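Local coordinates for putative methyl-accepting chemotaxis signal transduction protein (Campylobacter jejuni, PDB 6W3T) that probably senses small amino-acid-like ligands through a Cache-type (PDC) sensor domain and passes the signal on to the chemotaxis machinery, at residues Ile76-Val81 and Leu157-Pro162; Gly88-Ser93 and Leu108-Lys113; Phe126-Tyr131 and Val140-Lys145; Val81-Asn86 and Lys152-Leu157. All coordinates share one frame; numbering follows the deposited sequence. Where two conformers were deposited one is given.

Overall arrangement
All four contacts involve one antiparallel sheet of the PDC (Cache) sensor domain, and each touches the bound norvaline; in contact 2 a loop packs on one of the strands. Contacts 1 and 4 follow the same pair of strands, 80-84 and 152-162, and share V81 and L157; their centres are about 14 Å apart. Contact 3 adds the edge hairpin, its centre about 9 Å from that of contact 1, joined to it where T142 OG1 meets D160 OD1 at 2.5 Å. On the other flank, contact 2 lies about 9 Å from contact 4 between centres. Around the ligand, contacts 1 and 3 receive the amino group, contact 2 the carboxylate, and contacts 2 and 4 the aliphatic tail.

Contact 1: residues Ile76-Val81 and Leu157-Pro162; sequences INALNV and LGVDIP. With NVA (norvaline), chain C.
D160 meets N80 between neighbouring antiparallel strands and holds the amino group of the bound norvaline with the same carboxylate. Taken outward from the backbone, its CB first rests 3.8 Å from O of N80. The strand already points D160 to the ligand side of the sheet; chi1 -64° sets CG beside the backbone N, with D160 CG 3.4 Å from norvaline N. There OD2 accepts two bonds, a short one of 2.6 Å from norvaline N and one of 3.0 Å from N80 ND2. The amide comes in on the anti lone pair of OD2, with its plane standing 87° from that of the carboxylate. The other oxygen, OD1, is bonded to T142 and to Y82 OH, which fixes the rotation of the group. N80 ND2 has a further acceptor in D133, which also binds norvaline. So placed, the carboxylate is probably charged and balances the ligand's ammonium group.

The backbones add D160 N to N80 O, 2.9 Å and nearly straight, and L79 N to D160 O at 3.0 Å. On the reverse face of the sheet V81 and V159 lie side by side, V81 CG1 4.2 Å from V159 CG2, and I161 CD1 bends back to A78 CB at 4.0 Å. A Schellman motif at N77 ends helix 58-76 and turns the chain into strand 80-84. That helix covers V81 through L69 and R73, the long helix 4-48 packs on I76, V81 and I161, and strand 139-149 runs along the far side of strand 152-162.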
loop_
_atom_site.group_PDB
_atom_site.type_symbol
_atom_site.label_atom_id
_atom_site.label_comp_id
_atom_site.label_asym_id
_atom_site.label_seq_id
_atom_site.Cartn_x
_atom_site.Cartn_y
_atom_site.Cartn_z
ATOM N N ILE A 76 2.306 15.649 4.073
ATOM C CA ILE A 76 1.554 14.412 3.914
ATOM C C ILE A 76 1.411 13.649 5.224
ATOM O O ILE A 76 0.795 12.572 5.236
ATOM C CB ILE A 76 2.186 13.515 2.826
ATOM C CG1 ILE A 76 1.133 12.587 2.193
ATOM C CG2 ILE A 76 3.385 12.735 3.376
ATOM C CD1 ILE A 76 1.637 11.846 0.940
ATOM N N ASN A 77 1.937 14.183 6.332
ATOM C CA ASN A 77 1.966 13.490 7.612
ATOM C C ASN A 77 2.592 12.101 7.460
ATOM O O ASN A 77 2.016 11.081 7.847
ATOM C CB ASN A 77 0.564 13.404 8.232
ATOM C CG ASN A 77 0.599 12.897 9.659
ATOM O OD1 ASN A 77 1.566 13.133 10.384
ATOM N ND2 ASN A 77 -0.441 12.173 10.061
ATOM N N ALA A 78 3.775 12.062 6.856
ATOM C CA ALA A 78 4.488 10.802 6.773
ATOM C C ALA A 78 5.127 10.476 8.122
ATOM O O ALA A 78 5.309 11.338 8.986
ATOM C CB ALA A 78 5.550 10.844 5.665
ATOM N N LEU A 79 5.477 9.211 8.298
ATOM C CA LEU A 79 6.175 8.830 9.519
ATOM C C LEU A 79 7.661 9.182 9.434
ATOM O O LEU A 79 8.218 9.787 10.358
ATOM C CB LEU A 79 5.981 7.340 9.777
ATOM C CG LEU A 79 6.347 6.875 11.186
ATOM C CD1 LEU A 79 5.351 7.439 12.209
ATOM C CD2 LEU A 79 6.404 5.361 11.265
ATOM N N ASN A 80 8.315 8.792 8.340
ATOM C CA ASN A 80 9.721 9.090 8.070
ATOM C C ASN A 80 9.879 9.474 6.612
ATOM O O ASN A 80 9.222 8.896 5.740
ATOM C CB ASN A 80 10.651 7.899 8.308
ATOM C CG ASN A 80 10.552 7.343 9.687
ATOM O OD1 ASN A 80 10.904 8.013 10.661
ATOM N ND2 ASN A 80 10.110 6.085 9.788
ATOM N N VAL A 81 10.782 10.420 6.354
ATOM C CA VAL A 81 11.224 10.747 5.002
ATOM C C VAL A 81 12.740 10.920 5.040
ATOM O O VAL A 81 13.268 11.615 5.914
ATOM C CB VAL A 81 10.559 12.025 4.452
ATOM C CG1 VAL A 81 11.099 12.336 3.038
ATOM C CG2 VAL A 81 9.032 11.916 4.468
ATOM N N LEU A 157 15.982 8.033 -2.056
ATOM C CA LEU A 157 14.920 8.656 -1.283
ATOM C C LEU A 157 14.006 7.582 -0.716
ATOM O O LEU A 157 13.716 6.592 -1.390
ATOM C CB LEU A 157 14.129 9.602 -2.184
ATOM C CG LEU A 157 12.898 10.323 -1.633
ATOM C CD1 LEU A 157 13.298 11.257 -0.483
ATOM C CD2 LEU A 157 12.256 11.108 -2.768
ATOM N N GLY A 158 13.549 7.769 0.511
ATOM C CA GLY A 158 12.578 6.861 1.102
ATOM C C GLY A 158 11.472 7.619 1.796
ATOM O O GLY A 158 11.722 8.628 2.457
ATOM N N VAL A 159 10.244 7.115 1.650
ATOM C CA VAL A 159 9.070 7.699 2.292
ATOM C C VAL A 159 8.279 6.585 2.974
ATOM O O VAL A 159 7.829 5.650 2.304
ATOM C CB VAL A 159 8.181 8.439 1.282
ATOM C CG1 VAL A 159 6.883 8.896 1.953
ATOM C CG2 VAL A 159 8.961 9.626 0.646
ATOM N N ASP A 160 8.096 6.686 4.296
ATOM C CA ASP A 160 7.385 5.667 5.067
ATOM C C ASP A 160 5.983 6.174 5.396
ATOM O O ASP A 160 5.833 7.192 6.083
ATOM C CB ASP A 160 8.116 5.328 6.369
ATOM C CG ASP A 160 9.485 4.709 6.150
ATOM O OD1 ASP A 160 9.798 4.271 5.012
ATOM O OD2 ASP A 160 10.243 4.639 7.145
ATOM N N ILE A 161 4.968 5.471 4.927
ATOM C CA ILE A 161 3.575 5.757 5.272
ATOM C C ILE A 161 3.084 4.644 6.187
ATOM O O ILE A 161 3.287 3.466 5.870
ATOM C CB ILE A 161 2.691 5.862 4.014
ATOM C CG1 ILE A 161 3.334 6.810 2.987
ATOM C CG2 ILE A 161 1.235 6.310 4.377
ATOM C CD1 ILE A 161 3.356 8.288 3.435
ATOM N N PRO A 162 2.472 4.955 7.334
ATOM C CA PRO A 162 1.930 3.886 8.188
ATOM C C PRO A 162 0.960 3.010 7.413
ATOM O O PRO A 162 0.023 3.501 6.787
ATOM C CB PRO A 162 1.217 4.648 9.311
ATOM C CG PRO A 162 1.899 5.951 9.384
ATOM C CD PRO A 162 2.353 6.279 7.968
HETATM N N NVA C . 11.691 2.514 7.614
HETATM C CA NVA C . 13.081 2.473 7.164
HETATM C CB NVA C . 13.928 3.643 7.686
HETATM C CG NVA C . 15.287 3.893 7.036
HETATM C CD NVA C . 15.807 5.190 7.602
HETATM C C NVA C . 13.696 1.192 7.690
HETATM O O NVA C . 13.272 0.482 8.613
HETATM O OXT NVA C . 14.845 0.812 7.060
#

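Contact 2: residues Gly88-Ser93 and Leu108-Lys113; sequences GKVLLS and LDIKTK. With NVA (norvaline), chain C.
G88 O takes hydrogen bonds from two waters, which carry the contact to the backbone of the facing loop: the first, 2.8 Å from G88 O, accepts from L108 N, and the second accepts from I110 N. In this Cache-type sensor domain the loop 108-113 leads from strand 103-105 into helix 114-120 and folds over the start of strand 90-94, forming one wall of the ligand pocket.

Beneath the waters the contact is apolar. I110 CD1 sits against two successive carbonyl oxygens, 3.4 Å from K89 O and 3.5 Å from G88 O. V90 places CG1 between its backbone N and carbonyl carbon, chi1 54°, and that methyl meets both loop side chains, L108 CD1 at 3.7 Å and I110 CG2 at 3.9 Å. The side chains of V90 and L108 cross at about a right angle. L108 CD1 then continues inward to the end of the ligand's aliphatic tail, 4.0 Å from norvaline CD, while L92 packs more loosely on the same methyl.

The short 3-10 turn 110-112 is secured at D109 O, which accepts from both N and OG1 of T112. K113 follows as the N-cap of helix 114-120. Its chain bends at chi2 and chi4 and folds back, so that NZ donates to L108 O and, also at 3.2 Å, to norvaline OXT.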
loop_
_atom_site.group_PDB
_atom_site.type_symbol
_atom_site.label_atom_id
_atom_site.label_comp_id
_atom_site.label_asym_id
_atom_site.label_seq_id
_atom_site.Cartn_x
_atom_site.Cartn_y
_atom_site.Cartn_z
ATOM N N GLY A 88 26.606 4.759 3.299
ATOM C CA GLY A 88 25.831 4.075 4.305
ATOM C C GLY A 88 25.110 4.971 5.283
ATOM O O GLY A 88 24.385 4.457 6.144
ATOM N N LYS A 89 25.295 6.282 5.199
ATOM C CA LYS A 89 24.593 7.215 6.063
ATOM C C LYS A 89 23.264 7.630 5.430
ATOM O O LYS A 89 23.111 7.633 4.207
ATOM C CB LYS A 89 25.457 8.446 6.318
ATOM C CG LYS A 89 26.822 8.134 6.936
ATOM C CD LYS A 89 27.598 9.414 7.232
ATOM C CE LYS A 89 28.997 9.095 7.761
ATOM N NZ LYS A 89 29.725 10.324 8.180
ATOM N N VAL A 90 22.305 7.990 6.273
ATOM C CA VAL A 90 20.985 8.405 5.809
ATOM C C VAL A 90 20.616 9.710 6.504
ATOM O O VAL A 90 20.725 9.819 7.731
ATOM C CB VAL A 90 19.924 7.308 6.056
ATOM C CG1 VAL A 90 19.905 6.865 7.521
ATOM C CG2 VAL A 90 18.523 7.757 5.587
ATOM N N LEU A 91 20.229 10.711 5.718
ATOM C CA LEU A 91 19.636 11.929 6.260
ATOM C C LEU A 91 18.163 11.648 6.561
ATOM O O LEU A 91 17.398 11.358 5.642
ATOM C CB LEU A 91 19.774 13.076 5.262
ATOM C CG LEU A 91 19.152 14.403 5.680
ATOM C CD1 LEU A 91 19.873 14.965 6.906
ATOM C CD2 LEU A 91 19.164 15.403 4.511
ATOM N N LEU A 92 17.764 11.747 7.829
ATOM C CA LEU A 92 16.481 11.229 8.298
ATOM C C LEU A 92 15.626 12.355 8.857
ATOM O O LEU A 92 16.036 13.038 9.796
ATOM C CB LEU A 92 16.697 10.156 9.368
ATOM C CG LEU A 92 15.456 9.641 10.106
ATOM C CD1 LEU A 92 14.465 8.982 9.148
ATOM C CD2 LEU A 92 15.858 8.694 11.221
ATOM N N SER A 93 14.425 12.534 8.291
ATOM C CA SER A 93 13.399 13.398 8.872
ATOM C C SER A 93 12.317 12.495 9.443
ATOM O O SER A 93 11.612 11.819 8.683
ATOM C CB SER A 93 12.812 14.354 7.837
ATOM O OG SER A 93 11.887 15.235 8.453
ATOM N N LEU A 108 22.088 2.731 10.707
ATOM C CA LEU A 108 20.840 2.089 10.299
ATOM C C LEU A 108 21.015 1.053 9.190
ATOM O O LEU A 108 20.010 0.581 8.645
ATOM C CB LEU A 108 19.810 3.149 9.877
ATOM C CG LEU A 108 19.413 4.113 11.003
ATOM C CD1 LEU A 108 18.451 5.187 10.543
ATOM C CD2 LEU A 108 18.806 3.338 12.152
ATOM N N ASP A 109 22.255 0.696 8.834
ATOM C CA ASP A 109 22.538 -0.431 7.928
ATOM C C ASP A 109 21.735 -0.364 6.629
ATOM O O ASP A 109 21.270 -1.387 6.119
ATOM C CB ASP A 109 22.282 -1.771 8.619
ATOM C CG ASP A 109 23.304 -2.082 9.682
ATOM O OD1 ASP A 109 24.479 -2.328 9.326
ATOM O OD2 ASP A 109 22.924 -2.087 10.872
ATOM N N ILE A 110 21.603 0.842 6.063
ATOM C CA ILE A 110 20.619 1.055 5.003
ATOM C C ILE A 110 20.915 0.188 3.792
ATOM O O ILE A 110 19.996 -0.194 3.058
ATOM C CB ILE A 110 20.532 2.545 4.618
ATOM C CG1 ILE A 110 21.778 2.985 3.847
ATOM C CG2 ILE A 110 20.305 3.398 5.852
ATOM C CD1 ILE A 110 21.874 4.470 3.641
ATOM N N LYS A 111 22.184 -0.176 3.578
ATOM C CA LYS A 111 22.535 -0.955 2.399
ATOM C C LYS A 111 22.063 -2.398 2.489
ATOM O O LYS A 111 22.164 -3.127 1.498
ATOM C CB LYS A 111 24.047 -0.906 2.161
ATOM C CG LYS A 111 24.478 0.186 1.190
ATOM C CD LYS A 111 25.988 0.265 1.048
ATOM C CE LYS A 111 26.379 1.191 -0.096
ATOM N NZ LYS A 111 27.858 1.397 -0.228
ATOM N N THR A 112 21.563 -2.825 3.645
ATOM C CA THR A 112 20.928 -4.127 3.785
ATOM C C THR A 112 19.419 -4.078 3.574
ATOM O O THR A 112 18.775 -5.133 3.544
ATOM C CB THR A 112 21.199 -4.689 5.175
ATOM O OG1 THR A 112 20.445 -3.939 6.139
ATOM C CG2 THR A 112 22.688 -4.587 5.504
ATOM N N LYS A 113 18.844 -2.888 3.450
ATOM C CA LYS A 113 17.401 -2.738 3.382
ATOM C C LYS A 113 16.918 -2.902 1.947
ATOM O O LYS A 113 17.515 -2.367 1.006
ATOM C CB LYS A 113 16.997 -1.377 3.939
ATOM C CG LYS A 113 17.453 -1.172 5.383
ATOM C CD LYS A 113 16.664 -2.080 6.329
ATOM C CE LYS A 113 17.304 -2.163 7.717
ATOM N NZ LYS A 113 17.155 -0.910 8.484
HETATM N N NVA C . 11.691 2.514 7.614
HETATM C CA NVA C . 13.081 2.473 7.164
HETATM C CB NVA C . 13.928 3.643 7.686
HETATM C CG NVA C . 15.287 3.893 7.036
HETATM C CD NVA C . 15.807 5.190 7.602
HETATM C C NVA C . 13.696 1.192 7.690
HETATM O O NVA C . 13.272 0.482 8.613
HETATM O OXT NVA C . 14.845 0.812 7.060
HETATM O O HOH W 1 22.931 4.707 8.546
HETATM O O HOH W 2 24.139 2.070 6.948
#

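Contact 3: residues Phe126-Tyr131 and Val140-Lys145; sequences FVTPAY and VITYSK. With NVA (norvaline), chain C.
Y131 carries CG between its backbone N and carbonyl carbon, chi1 71°, which swings the ring across strand 139-149, while T142 sets OG1 beside its own N, chi1 -68°, and the two hydroxyls meet. Y131 OH donates to T142 OG1 at 2.6 Å and accepts from norvaline N at 2.9 Å. T142 OG1 is in turn bonded to D160, so the tyrosine links the ligand's amino group to a second-shell threonine. V140 CG2 supports the ring over one face, a CH-pi contact 4.0 Å from the Y131 centroid.

This is an antiparallel beta hairpin interrupted on its outer strand. F126 and S144 form a hydrogen-bonded pair with both bonds 2.8 Å long, and Y131 and V140 form another, but the register slips by one residue in between. T128 bridges the break: its N donates to T142 O, and its OG1 stands in for a backbone acceptor, taking T142 N at 3.1 Å while giving its proton to P129 O at 2.6 Å. On the opposite face V127 CG2 lies 3.6 Å from Y143 CD2, the two side chains pointing the same way.

Within this chain strand 126-132 is the edge of the sheet. Helix 114-120 lies over F126, Y131 and S144 through E118, W115 and A119, helix 4-48 reaches V127 and Y143 on the other face, and strand 152-162 flanks strand 139-149.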
loop_
_atom_site.group_PDB
_atom_site.type_symbol
_atom_site.label_atom_id
_atom_site.label_comp_id
_atom_site.label_asym_id
_atom_site.label_seq_id
_atom_site.Cartn_x
_atom_site.Cartn_y
_atom_site.Cartn_z
ATOM N N PHE A 126 10.024 2.204 -6.040
ATOM C CA PHE A 126 9.813 0.887 -5.465
ATOM C C PHE A 126 8.895 1.011 -4.260
ATOM O O PHE A 126 9.045 1.936 -3.452
ATOM C CB PHE A 126 11.130 0.238 -5.039
ATOM C CG PHE A 126 10.968 -1.171 -4.531
ATOM C CD1 PHE A 126 10.771 -2.222 -5.420
ATOM C CD2 PHE A 126 11.020 -1.446 -3.172
ATOM C CE1 PHE A 126 10.607 -3.519 -4.960
ATOM C CE2 PHE A 126 10.858 -2.741 -2.705
ATOM C CZ PHE A 126 10.652 -3.778 -3.594
ATOM N N VAL A 127 7.964 0.067 -4.135
ATOM C CA VAL A 127 7.002 0.026 -3.038
ATOM C C VAL A 127 7.200 -1.279 -2.276
ATOM O O VAL A 127 7.092 -2.364 -2.858
ATOM C CB VAL A 127 5.555 0.132 -3.544
ATOM C CG1 VAL A 127 4.576 0.229 -2.364
ATOM C CG2 VAL A 127 5.398 1.332 -4.467
ATOM N N THR A 128 7.468 -1.179 -0.979
ATOM C CA THR A 128 7.641 -2.380 -0.175
ATOM C C THR A 128 6.296 -2.922 0.282
ATOM O O THR A 128 5.282 -2.216 0.251
ATOM C CB THR A 128 8.475 -2.099 1.071
ATOM O OG1 THR A 128 7.642 -1.426 2.029
ATOM C CG2 THR A 128 9.723 -1.254 0.738
ATOM N N PRO A 129 6.261 -4.173 0.731
ATOM C CA PRO A 129 5.146 -4.616 1.570
ATOM C C PRO A 129 5.188 -3.901 2.912
ATOM O O PRO A 129 6.130 -3.145 3.188
ATOM C CB PRO A 129 5.387 -6.125 1.727
ATOM C CG PRO A 129 6.336 -6.500 0.655
ATOM C CD PRO A 129 7.176 -5.280 0.401
ATOM N N ALA A 130 4.187 -4.124 3.757
ATOM C CA ALA A 130 4.241 -3.584 5.106
ATOM C C ALA A 130 5.343 -4.294 5.891
ATOM O O ALA A 130 5.584 -5.487 5.701
ATOM C CB ALA A 130 2.880 -3.745 5.795
ATOM N N TYR A 131 6.050 -3.545 6.735
ATOM C CA TYR A 131 7.119 -4.114 7.553
ATOM C C TYR A 131 7.346 -3.176 8.727
ATOM O O TYR A 131 6.898 -2.027 8.723
ATOM C CB TYR A 131 8.414 -4.320 6.760
ATOM C CG TYR A 131 9.091 -3.014 6.420
ATOM C CD1 TYR A 131 8.691 -2.267 5.315
ATOM C CD2 TYR A 131 10.116 -2.513 7.212
ATOM C CE1 TYR A 131 9.298 -1.062 5.008
ATOM C CE2 TYR A 131 10.723 -1.314 6.913
ATOM C CZ TYR A 131 10.309 -0.594 5.815
ATOM O OH TYR A 131 10.915 0.598 5.527
ATOM N N VAL A 140 4.925 0.060 8.338
ATOM C CA VAL A 140 4.915 1.079 7.295
ATOM C C VAL A 140 4.957 0.427 5.923
ATOM O O VAL A 140 5.414 -0.706 5.747
ATOM C CB VAL A 140 6.099 2.072 7.410
ATOM C CG1 VAL A 140 6.182 2.671 8.791
ATOM C CG2 VAL A 140 7.388 1.390 7.046
ATOM N N ILE A 141 4.494 1.186 4.942
ATOM C CA ILE A 141 4.752 0.917 3.540
ATOM C C ILE A 141 5.750 1.972 3.075
ATOM O O ILE A 141 5.541 3.175 3.290
ATOM C CB ILE A 141 3.452 0.945 2.717
ATOM C CG1 ILE A 141 2.485 -0.137 3.227
ATOM C CG2 ILE A 141 3.744 0.742 1.234
ATOM C CD1 ILE A 141 1.075 -0.054 2.610
ATOM N N THR A 142 6.846 1.532 2.481
ATOM C CA THR A 142 7.901 2.445 2.055
ATOM C C THR A 142 7.872 2.616 0.545
ATOM O O THR A 142 7.797 1.635 -0.204
ATOM C CB THR A 142 9.288 1.954 2.496
ATOM O OG1 THR A 142 9.386 2.041 3.925
ATOM C CG2 THR A 142 10.396 2.840 1.863
ATOM N N TYR A 143 7.951 3.863 0.112
ATOM C CA TYR A 143 8.128 4.218 -1.284
ATOM C C TYR A 143 9.533 4.773 -1.432
ATOM O O TYR A 143 9.896 5.724 -0.734
ATOM C CB TYR A 143 7.084 5.251 -1.705
ATOM C CG TYR A 143 5.664 4.780 -1.465
ATOM C CD1 TYR A 143 5.090 4.848 -0.200
ATOM C CD2 TYR A 143 4.904 4.246 -2.498
ATOM C CE1 TYR A 143 3.789 4.407 0.029
ATOM C CE2 TYR A 143 3.591 3.801 -2.271
ATOM C CZ TYR A 143 3.053 3.882 -1.007
ATOM O OH TYR A 143 1.765 3.448 -0.773
ATOM N N SER A 144 10.323 4.182 -2.322
ATOM C CA SER A 144 11.725 4.553 -2.444
ATOM C C SER A 144 12.050 4.820 -3.906
ATOM O O SER A 144 11.368 4.339 -4.816
ATOM C CB SER A 144 12.665 3.472 -1.850
ATOM O OG SER A 144 12.576 2.239 -2.551
ATOM N N LYS A 145 13.095 5.618 -4.124
ATOM C CA LYS A 145 13.406 6.116 -5.466
ATOM C C LYS A 145 14.862 6.552 -5.514
ATOM O O LYS A 145 15.281 7.398 -4.716
ATOM C CB LYS A 145 12.477 7.289 -5.830
ATOM C CG LYS A 145 12.649 7.850 -7.240
ATOM C CD LYS A 145 12.222 6.860 -8.310
ATOM C CE LYS A 145 11.883 7.568 -9.620
ATOM N NZ LYS A 145 13.115 7.833 -10.430
HETATM N N NVA C . 11.691 2.514 7.614
HETATM C CA NVA C . 13.081 2.473 7.164
HETATM C CB NVA C . 13.928 3.643 7.686
HETATM C CG NVA C . 15.287 3.893 7.036
HETATM C CD NVA C . 15.807 5.190 7.602
HETATM C C NVA C . 13.696 1.192 7.690
HETATM O O NVA C . 13.272 0.482 8.613
HETATM O OXT NVA C . 14.845 0.812 7.060
#

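Contact 4: residues Val81-Asn86 and Lys152-Leu157; sequences VYLGLN and KIIGVL. With NVA (norvaline), chain C.
Strands 81-84 and 152-157 run antiparallel with a marked twist, their directions 140° apart. G84 and V156 make the hydrogen-bonded pair: G84 N donates to V156 O at 2.7 Å, almost straight, and V156 N returns a bond to G84 O at 2.8 Å. G155 is nearly fully extended, and having no CB lets G84 O come to 3.1 Å from G155 CA. Past this pair the strands separate, and a water joins them by accepting from N86 N and donating to I154 O at 3.0 Å.

L83 and L157 form the neighbouring non-hydrogen-bonded pair, both side chains on the face turned to the long helices. With chi1 176° and chi2 63°, L157 turns CD1 back to Y82 O, 3.3 Å away. L83 CD1 lies along the backbone of the other strand, 3.7 Å from G155 C. Beyond the pair, L85 CD2 leans on I154 O.

Y82 faces the other way, into the ligand pocket. Its ring presents one face to the aliphatic tail of norvaline, with the ligand's CD 3.7 Å above the plane of the Y82 ring and over its centre. W115 meets the same ring edge-to-face, and the hydroxyl is held by D160.

Helix 114-120 covers V156 on the pocket side, helices 4-48 and 58-76 pack over L157 on the reverse, with V65 of the latter on L83, and strands 90-94 and 139-149 continue the sheet outward from this central pair.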
loop_
_atom_site.group_PDB
_atom_site.type_symbol
_atom_site.label_atom_id
_atom_site.label_comp_id
_atom_site.label_asym_id
_atom_site.label_seq_id
_atom_site.Cartn_x
_atom_site.Cartn_y
_atom_site.Cartn_z
ATOM N N VAL A 81 10.782 10.420 6.354
ATOM C CA VAL A 81 11.224 10.747 5.002
ATOM C C VAL A 81 12.740 10.920 5.040
ATOM O O VAL A 81 13.268 11.615 5.914
ATOM C CB VAL A 81 10.559 12.025 4.452
ATOM C CG1 VAL A 81 11.099 12.336 3.038
ATOM C CG2 VAL A 81 9.032 11.916 4.468
ATOM N N TYR A 82 13.441 10.305 4.093
ATOM C CA TYR A 82 14.886 10.214 4.252
ATOM C C TYR A 82 15.571 10.057 2.901
ATOM O O TYR A 82 14.949 9.705 1.897
ATOM C CB TYR A 82 15.266 9.059 5.191
ATOM C CG TYR A 82 14.476 7.784 4.985
ATOM C CD1 TYR A 82 13.219 7.611 5.574
ATOM C CD2 TYR A 82 14.982 6.753 4.202
ATOM C CE1 TYR A 82 12.492 6.436 5.384
ATOM C CE2 TYR A 82 14.273 5.584 4.008
ATOM C CZ TYR A 82 13.029 5.433 4.597
ATOM O OH TYR A 82 12.334 4.272 4.390
ATOM N N LEU A 83 16.876 10.321 2.910
ATOM C CA LEU A 83 17.751 10.136 1.759
ATOM C C LEU A 83 18.933 9.276 2.201
ATOM O O LEU A 83 19.697 9.681 3.082
ATOM C CB LEU A 83 18.231 11.490 1.221
ATOM C CG LEU A 83 19.147 11.481 -0.009
ATOM C CD1 LEU A 83 18.446 10.864 -1.216
ATOM C CD2 LEU A 83 19.602 12.902 -0.322
ATOM N N GLY A 84 19.059 8.084 1.624
ATOM C CA GLY A 84 20.159 7.194 1.953
ATOM C C GLY A 84 21.317 7.426 0.998
ATOM O O GLY A 84 21.123 7.482 -0.217
ATOM N N LEU A 85 22.522 7.545 1.553
ATOM C CA LEU A 85 23.729 7.881 0.796
ATOM C C LEU A 85 24.657 6.675 0.646
ATOM O O LEU A 85 24.636 5.739 1.450
ATOM C CB LEU A 85 24.496 9.011 1.479
ATOM C CG LEU A 85 23.765 10.284 1.891
ATOM C CD1 LEU A 85 24.735 11.242 2.571
ATOM C CD2 LEU A 85 23.102 10.932 0.689
ATOM N N ASN A 86 25.504 6.713 -0.391
ATOM C CA ASN A 86 26.359 5.563 -0.689
ATOM C C ASN A 86 27.414 5.283 0.384
ATOM O O ASN A 86 27.993 4.190 0.395
ATOM C CB ASN A 86 27.063 5.746 -2.030
ATOM C CG ASN A 86 27.931 4.549 -2.391
ATOM O OD1 ASN A 86 27.481 3.400 -2.312
ATOM N ND2 ASN A 86 29.201 4.810 -2.727
ATOM N N LYS A 152 24.238 11.237 -12.341
ATOM C CA LYS A 152 24.978 10.806 -11.164
ATOM C C LYS A 152 23.989 10.588 -10.037
ATOM O O LYS A 152 23.119 11.436 -9.795
ATOM C CB LYS A 152 26.032 11.831 -10.737
ATOM C CG LYS A 152 27.277 11.871 -11.620
ATOM N N ILE A 153 24.114 9.443 -9.366
ATOM C CA ILE A 153 23.230 9.113 -8.254
ATOM C C ILE A 153 23.527 10.041 -7.082
ATOM O O ILE A 153 24.687 10.251 -6.703
ATOM C CB ILE A 153 23.395 7.633 -7.868
ATOM C CG1 ILE A 153 22.458 7.252 -6.720
ATOM C CG2 ILE A 153 24.845 7.314 -7.503
ATOM C CD1 ILE A 153 21.035 7.072 -7.134
ATOM N N ILE A 154 22.485 10.640 -6.523
ATOM C CA ILE A 154 22.669 11.413 -5.299
ATOM C C ILE A 154 22.453 10.530 -4.074
ATOM O O ILE A 154 23.197 10.611 -3.093
ATOM C CB ILE A 154 21.726 12.630 -5.295
ATOM C CG1 ILE A 154 21.958 13.482 -6.543
ATOM C CG2 ILE A 154 21.902 13.433 -4.015
ATOM C CD1 ILE A 154 23.344 14.115 -6.621
ATOM N N GLY A 155 21.448 9.666 -4.129
ATOM C CA GLY A 155 21.139 8.771 -3.035
ATOM C C GLY A 155 19.785 8.144 -3.288
ATOM O O GLY A 155 19.208 8.313 -4.360
ATOM N N VAL A 156 19.287 7.412 -2.292
ATOM C CA VAL A 156 17.997 6.745 -2.400
ATOM C C VAL A 156 17.014 7.444 -1.471
ATOM O O VAL A 156 17.195 7.447 -0.248
ATOM C CB VAL A 156 18.076 5.251 -2.070
ATOM C CG1 VAL A 156 16.652 4.675 -2.079
ATOM C CG2 VAL A 156 18.969 4.522 -3.071
ATOM N N LEU A 157 15.982 8.033 -2.056
ATOM C CA LEU A 157 14.920 8.656 -1.283
ATOM C C LEU A 157 14.006 7.582 -0.716
ATOM O O LEU A 157 13.716 6.592 -1.390
ATOM C CB LEU A 157 14.129 9.602 -2.184
ATOM C CG LEU A 157 12.898 10.323 -1.633
ATOM C CD1 LEU A 157 13.298 11.257 -0.483
ATOM C CD2 LEU A 157 12.256 11.108 -2.768
HETATM N N NVA C . 11.691 2.514 7.614
HETATM C CA NVA C . 13.081 2.473 7.164
HETATM C CB NVA C . 13.928 3.643 7.686
HETATM C CG NVA C . 15.287 3.893 7.036
HETATM C CD NVA C . 15.807 5.190 7.602
HETATM C C NVA C . 13.696 1.192 7.690
HETATM O O NVA C . 13.272 0.482 8.613
HETATM O OXT NVA C . 14.845 0.812 7.060
HETATM O O HOH W 3 24.877 8.117 -2.613
#